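Local coordinates for protein chorismate mutase (Burkholderia thailandensis, PDB 6CNZ) that probably catalyses the rearrangement of chorismate to prephenate, the step that leads toward phenylalanine and tyrosine, as a chorismate mutase of the all-helical type II family, at residues D77-A82 / G164-H169. Sequence-based numbering, arbitrary orientation.
Sequences DDQIAA and GTALSH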
loop_
_atom_site.group_PDB
_atom_site.type_symbol
_atom_site.label_atom_id
_atom_site.label_comp_id
_atom_site.label_asym_id
_atom_site.label_seq_id
_atom_site.Cartn_x
_atom_site.Cartn_y
_atom_site.Cartn_z
ATOM N N ASP A 77 8.460 14.780 -9.250
ATOM C CA ASP A 77 8.555 14.664 -10.708
ATOM C C ASP A 77 8.575 13.202 -11.138
ATOM O O ASP A 77 7.857 12.806 -12.066
ATOM C CB ASP A 77 9.809 15.362 -11.236
ATOM C CG ASP A 77 9.640 16.865 -11.379
ATOM O OD1 ASP A 77 8.484 17.349 -11.451
ATOM O OD2 ASP A 77 10.677 17.568 -11.427
ATOM N N ASP A 78 9.381 12.382 -10.443
ATOM C CA ASP A 78 9.488 10.958 -10.756
ATOM C C ASP A 78 8.209 10.188 -10.419
ATOM O O ASP A 78 7.882 9.215 -11.111
ATOM C CB ASP A 78 10.676 10.332 -10.019
ATOM C CG ASP A 78 12.022 10.782 -10.588
ATOM O OD1 ASP A 78 12.079 11.193 -11.763
ATOM O OD2 ASP A 78 13.029 10.691 -9.867
ATOM N N GLN A 79 7.498 10.566 -9.346
ATOM C CA GLN A 79 6.228 9.893 -9.033
ATOM C C GLN A 79 5.214 10.117 -10.141
ATOM O O GLN A 79 4.528 9.180 -10.576
ATOM C CB GLN A 79 5.643 10.378 -7.697
ATOM C CG GLN A 79 6.577 10.224 -6.476
ATOM C CD GLN A 79 7.346 8.914 -6.472
ATOM O OE1 GLN A 79 6.771 7.839 -6.258
ATOM N NE2 GLN A 79 8.663 8.994 -6.700
ATOM N N ILE A 80 5.107 11.367 -10.601
ATOM C CA ILE A 80 4.236 11.728 -11.719
ATOM C C ILE A 80 4.644 10.976 -12.989
ATOM O O ILE A 80 3.811 10.339 -13.646
ATOM C CB ILE A 80 4.263 13.257 -11.919
ATOM C CG1 ILE A 80 3.625 13.954 -10.711
ATOM C CG2 ILE A 80 3.587 13.680 -13.241
ATOM C CD1 ILE A 80 3.994 15.435 -10.588
ATOM N N ALA A 81 5.934 11.035 -13.355
ATOM C CA ALA A 81 6.408 10.311 -14.539
ATOM C C ALA A 81 6.043 8.831 -14.474
ATOM O O ALA A 81 5.621 8.236 -15.475
ATOM C CB ALA A 81 7.927 10.462 -14.672
ATOM N N ALA A 82 6.230 8.222 -13.301
ATOM C CA ALA A 82 5.956 6.798 -13.116
ATOM C C ALA A 82 4.468 6.503 -13.241
ATOM O O ALA A 82 4.069 5.506 -13.864
ATOM C CB ALA A 82 6.469 6.345 -11.746
ATOM N N GLY A 164 10.733 1.538 -10.905
ATOM C CA GLY A 164 12.113 1.977 -11.095
ATOM C C GLY A 164 12.195 3.453 -11.449
ATOM O O GLY A 164 12.991 4.197 -10.875
ATOM N N THR A 165 11.350 3.900 -12.389
ATOM C CA THR A 165 11.247 5.330 -12.686
ATOM C C THR A 165 11.002 6.136 -11.416
ATOM O O THR A 165 11.667 7.148 -11.170
ATOM C CB THR A 165 10.123 5.580 -13.698
ATOM O OG1 THR A 165 10.402 4.874 -14.909
ATOM C CG2 THR A 165 9.983 7.070 -14.019
ATOM N N ALA A 166 10.075 5.670 -10.574
ATOM C CA ALA A 166 9.665 6.445 -9.410
ATOM C C ALA A 166 10.786 6.602 -8.397
ATOM O O ALA A 166 10.771 7.549 -7.600
ATOM C CB ALA A 166 8.456 5.794 -8.730
ATOM N N LEU A 167 11.730 5.669 -8.365
ATOM C CA LEU A 167 12.799 5.705 -7.376
ATOM C C LEU A 167 14.146 6.058 -8.002
ATOM O O LEU A 167 15.194 5.750 -7.432
ATOM C CB LEU A 167 12.862 4.365 -6.648
ATOM C CG LEU A 167 11.518 4.038 -5.958
ATOM C CD1 LEU A 167 11.414 2.579 -5.518
ATOM C CD2 LEU A 167 11.308 4.980 -4.772
ATOM N N SER A 168 14.140 6.722 -9.155
ATOM C CA SER A 168 15.363 6.871 -9.932
ATOM C C SER A 168 16.205 8.081 -9.530
ATOM O O SER A 168 17.328 8.216 -10.024
ATOM C CB SER A 168 15.034 6.918 -11.435
ATOM O OG SER A 168 14.360 8.116 -11.810
ATOM N N HIS A 169 15.727 8.941 -8.623
ATOM C CA HIS A 169 16.563 10.023 -8.098
ATOM C C HIS A 169 16.559 10.055 -6.574
ATOM O O HIS A 169 16.748 11.115 -5.967
ATOM C CB HIS A 169 16.141 11.381 -8.652
ATOM C CG HIS A 169 16.210 11.462 -10.139
ATOM N ND1 HIS A 169 15.173 11.061 -10.953
ATOM C CD2 HIS A 169 17.205 11.862 -10.967
ATOM C CE1 HIS A 169 15.517 11.227 -12.218
ATOM N NE2 HIS A 169 16.747 11.712 -12.254
HETATM O O HOH W 1 13.208 9.264 -7.640
#
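In both D78 and H169, chi1 (-71° and -59°) sets CG beside the residue's own backbone N and anti to its carbonyl carbon. The two side chains cross at about a right angle, and OD2 and ND1 meet in a His-carboxylate hydrogen bond. It illustrates how an all-helical chorismate mutase fold can fasten the end of one helix, 157-166, against the flank of another, the long helix 69-96. ND1 of H169 donates to OD2 of D78, which lies at the edge of the ring; carboxylate and imidazole planes are only 21° apart. The modelled ND1 to OD2 separation of 2.4 Å is very short, and its exact value is doubtful. A water reinforces the join: it donates to D78 OD2 and to A166 O, and accepts from the backbone N of H169 at 2.7 Å, so the carboxylate is tied to the chain just past the helix, where L167 leaves helical geometry.

The carbonyl of A166 has a second partner. The side chain of Q79 starts out away from 164-169, yet its end comes back: the chain is bent at chi2, which turns CD back, and NE2 then donates to A166 O at 2.7 Å, with the acceptor close to the amide plane. The same NE2 also donates to F75 O one turn earlier, so both bonds help fix the rotation of the amide. Beside these polar links the helices come close through small residues, the CB atoms of A82 and A166 touching at 3.7 Å, while L28 of helix 15-29 also packs on A82. CG2 of T165 reaches the CB of A81, while T165 OG1 is hydrogen-bonded to OE1 of Q85, further along helix 69-96. At the turn, S168 OG donates to T165 O at 2.9 Å, an oxygen that also accepts from S168 N.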